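Long-range contacts in putative yopH targeting protein (Yersinia pestis, PDB 4GF3), which acts as the type III secretion chaperone of the tyrosine phosphatase YopH, binding this effector and probably helping to target it for secretion: residues Glu10-Leu15 with Ser101-Ala106; Ile35-His39 with Ala50-Ala54; Glu45-Ala50 with Leu91-Ile97. All coordinates share one frame. Residue numbers count along the deposited sequence, not the author numbering.

Contact 1: residues Glu10-Leu15 with Ser101-Ala106; sequences EFATEL and SGTQLA
The first and last helices of the CesT-type chaperone fold, 4-15 and 102-118, pack against each other, their segment axes 8.2 Å apart at closest approach and crossing at -66°. Residues 10-15 are helical throughout; Ser101 (phi/psi -133/166) is the N-cap of the partner helix, its OG (chi1 p) accepting from Gln104 N at 3.0 Å. Glu10 points toward this helix start and, with chi1 at -116°, between wells, and chi2 t, brings OE1 to 3.0 Å from Gly102 N, a nearly linear hydrogen bond that satisfies an amide left open in the first turn; OE2 forms a salt bridge with Arg2. Water 1 accepts from Thr103 N (3.1 Å) and donates weakly to Glu10 OE1 (3.4 Å). The CA atoms of Phe11 and Gly102 come closest, 3.9 Å apart. Glycine suits this position, since a CB there would lie 2.8 Å from Glu10 O. The Phe11 ring (chi1 t) lies against the second helix: Leu105 CB sits over its face, 3.9 Å from the centroid in a CH-pi contact, while Phe11 CE1 is 3.5 Å from Ala106 N. One turn after Glu10, Glu14 (chi1 t, chi2 p) lays CG 3.9 Å from Ala106 CB and accepts a weak hydrogen bond at OE2 from Thr103 OG1, 2.8 Å away; these polar ends have stronger partners, Ser135 for Glu14 and Ser136 for Thr103. Leu15 (chi1 m, chi2 t) and Ala106 both pack on an aromatic side chain of the YopH chain and meet through Leu15 CD2 and Ala106 CB, 4.0 Å apart.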
# COMPACT_ATOMS: atom_id res chain seq x y z
N GLU A 10 -6.36 13.75 -1.66
CA GLU A 10 -7.65 13.06 -1.85
C GLU A 10 -7.76 11.84 -0.95
O GLU A 10 -8.79 11.60 -0.36
CB GLU A 10 -7.82 12.55 -3.29
CG GLU A 10 -8.93 13.12 -4.08
CD GLU A 10 -8.99 12.53 -5.50
OE1 GLU A 10 -9.53 11.37 -5.70
OE2 GLU A 10 -8.38 13.20 -6.36
N PHE A 11 -6.69 11.07 -0.89
CA PHE A 11 -6.64 9.83 -0.15
C PHE A 11 -6.73 10.09 1.33
O PHE A 11 -7.40 9.33 2.03
CB PHE A 11 -5.33 9.14 -0.55
CG PHE A 11 -5.03 7.84 0.12
CD1 PHE A 11 -5.98 6.91 0.39
CD2 PHE A 11 -3.70 7.53 0.43
CE1 PHE A 11 -5.66 5.70 0.93
CE2 PHE A 11 -3.37 6.29 0.99
CZ PHE A 11 -4.35 5.39 1.24
N ALA A 12 -6.03 11.12 1.82
CA ALA A 12 -6.11 11.55 3.22
C ALA A 12 -7.56 11.92 3.57
O ALA A 12 -8.15 11.42 4.55
CB ALA A 12 -5.20 12.74 3.45
N THR A 13 -8.17 12.77 2.77
CA THR A 13 -9.56 13.12 2.95
C THR A 13 -10.50 11.91 2.97
O THR A 13 -11.35 11.84 3.85
CB THR A 13 -10.02 14.14 1.88
OG1 THR A 13 -9.18 15.29 2.00
CG2 THR A 13 -11.44 14.53 2.09
N GLU A 14 -10.35 11.00 2.03
CA GLU A 14 -11.11 9.73 2.01
C GLU A 14 -10.97 8.94 3.31
O GLU A 14 -11.97 8.45 3.87
CB GLU A 14 -10.65 8.87 0.86
CG GLU A 14 -11.50 7.63 0.63
CD GLU A 14 -12.75 7.90 -0.19
OE1 GLU A 14 -12.92 9.03 -0.70
OE2 GLU A 14 -13.56 6.96 -0.35
N LEU A 15 -9.76 8.84 3.83
CA LEU A 15 -9.51 8.15 5.08
C LEU A 15 -9.90 8.93 6.32
O LEU A 15 -10.00 8.36 7.40
CB LEU A 15 -8.00 7.78 5.14
CG LEU A 15 -7.35 6.77 4.20
CD1 LEU A 15 -5.82 6.64 4.50
CD2 LEU A 15 -8.05 5.42 4.23
N SER A 101 -8.25 7.01 -7.75
CA SER A 101 -8.91 8.03 -6.91
C SER A 101 -8.52 7.74 -5.45
O SER A 101 -7.99 6.64 -5.11
CB SER A 101 -10.47 7.91 -7.04
OG SER A 101 -10.76 6.55 -6.68
N GLY A 102 -8.78 8.72 -4.59
CA GLY A 102 -8.74 8.53 -3.14
C GLY A 102 -9.49 7.28 -2.71
O GLY A 102 -9.00 6.45 -1.94
N THR A 103 -10.69 7.07 -3.27
CA THR A 103 -11.43 5.84 -2.96
C THR A 103 -10.80 4.56 -3.38
O THR A 103 -10.74 3.62 -2.60
CB THR A 103 -12.84 5.89 -3.58
OG1 THR A 103 -13.48 7.07 -3.16
CG2 THR A 103 -13.64 4.63 -3.20
N GLN A 104 -10.23 4.49 -4.58
CA GLN A 104 -9.54 3.28 -4.94
C GLN A 104 -8.31 3.07 -4.13
O GLN A 104 -7.98 1.97 -3.75
CB GLN A 104 -9.15 3.21 -6.44
CG GLN A 104 -8.49 1.85 -6.76
CD GLN A 104 -8.23 1.63 -8.26
OE1 GLN A 104 -7.59 2.44 -8.95
NE2 GLN A 104 -8.74 0.56 -8.77
N LEU A 105 -7.62 4.16 -3.81
CA LEU A 105 -6.43 3.97 -2.97
C LEU A 105 -6.77 3.42 -1.59
O LEU A 105 -6.06 2.59 -1.02
CB LEU A 105 -5.61 5.27 -2.87
CG LEU A 105 -4.41 5.53 -3.76
CD1 LEU A 105 -3.57 6.72 -3.23
CD2 LEU A 105 -3.53 4.28 -3.91
N ALA A 106 -7.86 3.89 -1.04
CA ALA A 106 -8.37 3.40 0.24
C ALA A 106 -8.77 1.93 0.09
O ALA A 106 -8.51 1.13 1.01
CB ALA A 106 -9.51 4.28 0.73
O HOH W 1 -11.95 9.76 -4.03

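Contact 2: residues Ile35-His39 with Ala50-Ala54; sequences IWVVH and AFMRA
Strands 36-42 and 47-56 form an antiparallel beta hairpin, and the segments 36-39 and 50-54 run at 151° with their axes 4.5 Å apart at closest. His39 and Phe51 are a hydrogen-bonded pair, CA-CA 5.2 Å, joined by His39 N to Phe51 O (2.7 Å) and Phe51 N to His39 O (2.9 Å). On the N-terminal side of Val38 the strands splay apart and two waters intervene: water 2 links Val37 O (2.7 Å) to Arg53 N (2.8 Å), and water 3 links Val37 N (3.1 Å) to Arg53 O (2.8 Å). Ile35 and Trp36 form a classic beta bulge opposite Ile32. On one face, His39 (chi1 m) lays CB over the ring of Phe51 (chi1 p), 3.7 Å from its centroid. On the other, Met52 (chi1 p, chi2 t, chi3 m) places SD obliquely, 5.4 Å from the centroid of the five-membered ring of Trp36 (chi1 m), a Met-aromatic contact; Met52 CE packs 3.4 Å from Trp36 CE3. Helix 102-118 covers Val38 and Met52. His39 NE2 is hydrogen-bonded to an acidic YopH side chain, and apolar ones pack on Val37, His39 and Phe51, so this mixed polar and apolar face helps to bind the effector.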
# COMPACT_ATOMS: atom_id res chain seq x y z
N ILE A 35 0.47 -1.42 14.10
CA ILE A 35 1.55 -2.34 13.72
C ILE A 35 1.84 -2.48 12.23
O ILE A 35 2.98 -2.68 11.84
CB ILE A 35 1.43 -3.75 14.37
CG1 ILE A 35 0.30 -4.59 13.75
CG2 ILE A 35 1.37 -3.68 15.91
CD1 ILE A 35 0.70 -6.02 13.40
N TRP A 36 0.82 -2.45 11.37
CA TRP A 36 1.06 -2.58 9.98
C TRP A 36 1.33 -1.20 9.36
O TRP A 36 0.73 -0.19 9.73
CB TRP A 36 -0.16 -3.10 9.22
CG TRP A 36 -0.73 -4.45 9.56
CD1 TRP A 36 -2.05 -4.69 9.87
CD2 TRP A 36 -0.11 -5.73 9.46
NE1 TRP A 36 -2.26 -6.04 10.02
CE2 TRP A 36 -1.09 -6.70 9.79
CE3 TRP A 36 1.19 -6.16 9.19
CZ2 TRP A 36 -0.82 -8.07 9.84
CZ3 TRP A 36 1.46 -7.51 9.26
CH2 TRP A 36 0.46 -8.45 9.59
N VAL A 37 2.13 -1.20 8.31
CA VAL A 37 2.44 0.04 7.61
C VAL A 37 2.29 -0.14 6.12
O VAL A 37 2.92 -1.01 5.51
CB VAL A 37 3.89 0.53 7.97
CG1 VAL A 37 4.19 1.80 7.22
CG2 VAL A 37 4.03 0.77 9.45
N VAL A 38 1.43 0.69 5.51
CA VAL A 38 1.28 0.72 4.11
C VAL A 38 2.06 1.93 3.66
O VAL A 38 1.82 3.06 4.07
CB VAL A 38 -0.20 0.82 3.66
CG1 VAL A 38 -0.29 1.13 2.20
CG2 VAL A 38 -0.95 -0.50 3.87
N HIS A 39 2.97 1.68 2.75
CA HIS A 39 3.84 2.71 2.16
C HIS A 39 3.32 3.12 0.79
O HIS A 39 2.79 2.31 0.01
CB HIS A 39 5.24 2.13 1.98
CG HIS A 39 5.89 1.75 3.25
ND1 HIS A 39 6.50 2.67 4.08
CD2 HIS A 39 5.99 0.55 3.88
CE1 HIS A 39 6.97 2.05 5.14
NE2 HIS A 39 6.65 0.77 5.04
N ALA A 50 1.60 1.26 -3.72
CA ALA A 50 1.21 1.11 -2.34
C ALA A 50 1.63 -0.29 -1.94
O ALA A 50 1.43 -1.28 -2.68
CB ALA A 50 -0.27 1.29 -2.18
N PHE A 51 2.31 -0.38 -0.83
CA PHE A 51 2.91 -1.69 -0.44
C PHE A 51 3.14 -1.83 1.04
O PHE A 51 3.28 -0.82 1.76
CB PHE A 51 4.21 -1.99 -1.24
CG PHE A 51 5.37 -1.13 -0.88
CD1 PHE A 51 6.31 -1.54 0.09
CD2 PHE A 51 5.55 0.10 -1.50
CE1 PHE A 51 7.37 -0.75 0.42
CE2 PHE A 51 6.65 0.86 -1.20
CZ PHE A 51 7.57 0.44 -0.25
N MET A 52 3.20 -3.08 1.49
CA MET A 52 3.42 -3.40 2.90
C MET A 52 4.20 -4.72 3.05
O MET A 52 4.07 -5.66 2.21
CB MET A 52 2.09 -3.44 3.67
CG MET A 52 1.14 -4.55 3.33
SD MET A 52 -0.22 -4.56 4.49
CE MET A 52 0.49 -5.27 5.97
N ARG A 53 5.00 -4.79 4.11
CA ARG A 53 5.59 -6.05 4.53
C ARG A 53 4.59 -6.72 5.46
O ARG A 53 4.11 -6.14 6.45
CB ARG A 53 6.94 -5.85 5.22
CG ARG A 53 7.71 -7.15 5.62
CD ARG A 53 9.19 -6.83 5.87
NE ARG A 53 10.04 -7.95 6.32
CZ ARG A 53 10.24 -8.29 7.59
NH1 ARG A 53 9.59 -7.65 8.56
NH2 ARG A 53 11.05 -9.31 7.91
N ALA A 54 4.29 -7.97 5.14
CA ALA A 54 3.46 -8.78 5.99
C ALA A 54 4.32 -9.88 6.70
O ALA A 54 5.57 -9.74 6.83
CB ALA A 54 2.32 -9.35 5.16
O HOH W 2 5.16 -2.50 5.75
O HOH W 3 3.79 -3.76 7.81

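Contact 3: residues Glu45-Ala50 with Leu91-Ile97; sequences EKELVA and LWSQLNI
In the antiparallel CesT-type sheet, strands 47-56 and 88-96 are neighbours; the axes of segments 47-50 and 91-96 approach to 4.6 Å, with their N-to-C directions at 153°. Glu47-Asn96 and Val49-Gln94 are non-hydrogen-bonded pairs; Leu48-Leu95 and Ala50-Ser93 are joined by the hydrogen bonds Leu48 N-Leu95 O (2.8 Å), Leu95 N-Leu48 O (2.9 Å), Ala50 N-Ser93 O (3.0 Å) and Ser93 N-Ala50 O (2.8 Å). Ile97 N extends the ladder to Lys46 O (2.8 Å); water 4 donates to Lys46 O (2.8 Å) and weakly to Asn96 OD1 (3.1 Å). Toward helix 102-118, Leu48 (chi1 p, chi2 t) brings CD2 to 3.9 Å from both Leu95 CB and Ile97 CG1 (both chi1 m). Ala50 and Ser93 meet Val108, and Ser93 OG (chi1 t) is hydrogen-bonded to Val78 O. The other face carries Val49 (chi1 m), also packed on YopH, and Glu47 (chi1 m, chi2 t), its OE1 hydrogen-bonded to Asn44 ND2. Gln94 (chi1 and chi2 t) reaches diagonally to Glu47, NE2 donating to OE2 at 3.0 Å.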
# COMPACT_ATOMS: atom_id res chain seq x y z
N GLU A 45 7.23 8.52 -13.65
CA GLU A 45 6.46 9.71 -13.96
C GLU A 45 4.92 9.52 -13.82
O GLU A 45 4.25 10.47 -13.43
CB GLU A 45 6.76 10.14 -15.41
CG GLU A 45 6.12 11.46 -15.87
CD GLU A 45 5.97 11.55 -17.39
OE1 GLU A 45 6.44 10.60 -18.10
OE2 GLU A 45 5.36 12.58 -17.88
N LYS A 46 4.39 8.36 -14.21
CA LYS A 46 2.93 8.12 -14.34
C LYS A 46 2.27 7.24 -13.26
O LYS A 46 1.04 7.18 -13.16
CB LYS A 46 2.66 7.46 -15.68
CG LYS A 46 2.91 8.34 -16.86
CD LYS A 46 1.79 9.33 -17.15
CE LYS A 46 2.23 10.48 -18.05
NZ LYS A 46 1.36 11.68 -17.87
N GLU A 47 3.09 6.60 -12.42
CA GLU A 47 2.61 5.50 -11.58
C GLU A 47 3.07 5.63 -10.16
O GLU A 47 4.16 6.15 -9.87
CB GLU A 47 3.02 4.16 -12.13
CG GLU A 47 2.50 3.87 -13.51
CD GLU A 47 3.07 2.53 -14.01
OE1 GLU A 47 4.15 2.48 -14.62
OE2 GLU A 47 2.49 1.51 -13.73
N LEU A 48 2.24 5.14 -9.26
CA LEU A 48 2.66 4.99 -7.89
C LEU A 48 2.47 3.58 -7.42
O LEU A 48 1.83 2.75 -8.07
CB LEU A 48 1.94 5.95 -6.93
CG LEU A 48 0.48 5.51 -6.53
CD1 LEU A 48 0.09 6.10 -5.18
CD2 LEU A 48 -0.55 5.90 -7.58
N VAL A 49 3.06 3.30 -6.28
CA VAL A 49 2.81 2.03 -5.59
C VAL A 49 2.38 2.24 -4.18
O VAL A 49 2.73 3.24 -3.53
CB VAL A 49 4.03 1.11 -5.54
CG1 VAL A 49 4.40 0.60 -6.93
CG2 VAL A 49 5.22 1.85 -4.87
N ALA A 50 1.60 1.26 -3.72
CA ALA A 50 1.21 1.11 -2.34
C ALA A 50 1.63 -0.29 -1.94
O ALA A 50 1.43 -1.28 -2.68
CB ALA A 50 -0.27 1.29 -2.18
N LEU A 91 3.46 -7.27 -0.05
CA LEU A 91 2.17 -7.14 -0.73
C LEU A 91 2.13 -5.77 -1.37
O LEU A 91 2.55 -4.75 -0.75
CB LEU A 91 1.04 -7.32 0.26
CG LEU A 91 1.06 -8.55 1.16
CD1 LEU A 91 -0.16 -8.52 2.06
CD2 LEU A 91 1.15 -9.79 0.30
N TRP A 92 1.68 -5.68 -2.62
CA TRP A 92 1.86 -4.46 -3.33
C TRP A 92 0.82 -4.28 -4.45
O TRP A 92 0.19 -5.23 -4.98
CB TRP A 92 3.29 -4.29 -3.89
CG TRP A 92 3.67 -5.33 -4.93
CD1 TRP A 92 4.34 -6.51 -4.68
CD2 TRP A 92 3.52 -5.25 -6.37
NE1 TRP A 92 4.65 -7.13 -5.86
CE2 TRP A 92 4.08 -6.45 -6.90
CE3 TRP A 92 2.89 -4.33 -7.25
CZ2 TRP A 92 4.09 -6.71 -8.28
CZ3 TRP A 92 2.87 -4.61 -8.60
CH2 TRP A 92 3.48 -5.78 -9.10
N SER A 93 0.57 -3.03 -4.75
CA SER A 93 -0.27 -2.69 -5.91
C SER A 93 0.37 -1.50 -6.63
O SER A 93 0.95 -0.58 -5.99
CB SER A 93 -1.74 -2.34 -5.55
OG SER A 93 -2.52 -2.24 -6.73
N GLN A 94 0.27 -1.53 -7.95
CA GLN A 94 0.86 -0.53 -8.82
C GLN A 94 -0.24 0.13 -9.65
O GLN A 94 -1.00 -0.56 -10.27
CB GLN A 94 1.96 -1.17 -9.71
CG GLN A 94 2.71 -0.15 -10.59
CD GLN A 94 4.02 -0.74 -11.17
OE1 GLN A 94 4.69 -1.62 -10.56
NE2 GLN A 94 4.41 -0.23 -12.31
N LEU A 95 -0.31 1.44 -9.60
CA LEU A 95 -1.43 2.22 -10.10
C LEU A 95 -0.96 3.47 -10.88
O LEU A 95 0.02 4.12 -10.57
CB LEU A 95 -2.29 2.72 -8.93
CG LEU A 95 -2.84 1.63 -7.98
CD1 LEU A 95 -2.17 1.71 -6.62
CD2 LEU A 95 -4.36 1.70 -7.92
N ASN A 96 -1.79 3.85 -11.83
CA ASN A 96 -1.64 5.03 -12.54
C ASN A 96 -2.17 6.20 -11.74
O ASN A 96 -3.33 6.22 -11.32
CB ASN A 96 -2.41 4.91 -13.87
CG ASN A 96 -2.28 6.10 -14.71
OD1 ASN A 96 -3.00 7.08 -14.53
ND2 ASN A 96 -1.39 6.00 -15.76
N ILE A 97 -1.32 7.22 -11.59
CA ILE A 97 -1.63 8.40 -10.75
C ILE A 97 -2.88 9.09 -11.25
O ILE A 97 -3.76 9.48 -10.48
CB ILE A 97 -0.44 9.38 -10.73
CG1 ILE A 97 0.73 8.78 -9.92
CG2 ILE A 97 -0.83 10.75 -10.11
CD1 ILE A 97 2.05 9.42 -10.21
O HOH W 4 -0.61 9.07 -14.35

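In the fold
Contacts 2 and 3 belong to one antiparallel sheet: strand 47-56 is shared, pairing with 36-42 in contact 2 and 88-96 in contact 3, and Ala50 belongs to both. Their centres lie 14 Å apart, on opposite sides of the chain's centre, and their segments alternate along the sequence. Contact 1 brings together the first and last helices in the chain, so both sheet contacts fall within the stretch it spans. Its centre is 16 Å from contact 2 and 14 Å from contact 3, touching the latter, among other places, where Leu105 CD2 meets Leu95 CD1 at 4.0 Å. All three touch YopH, consistent with the effector running over one face of the sheet and against the helix pair of contact 1.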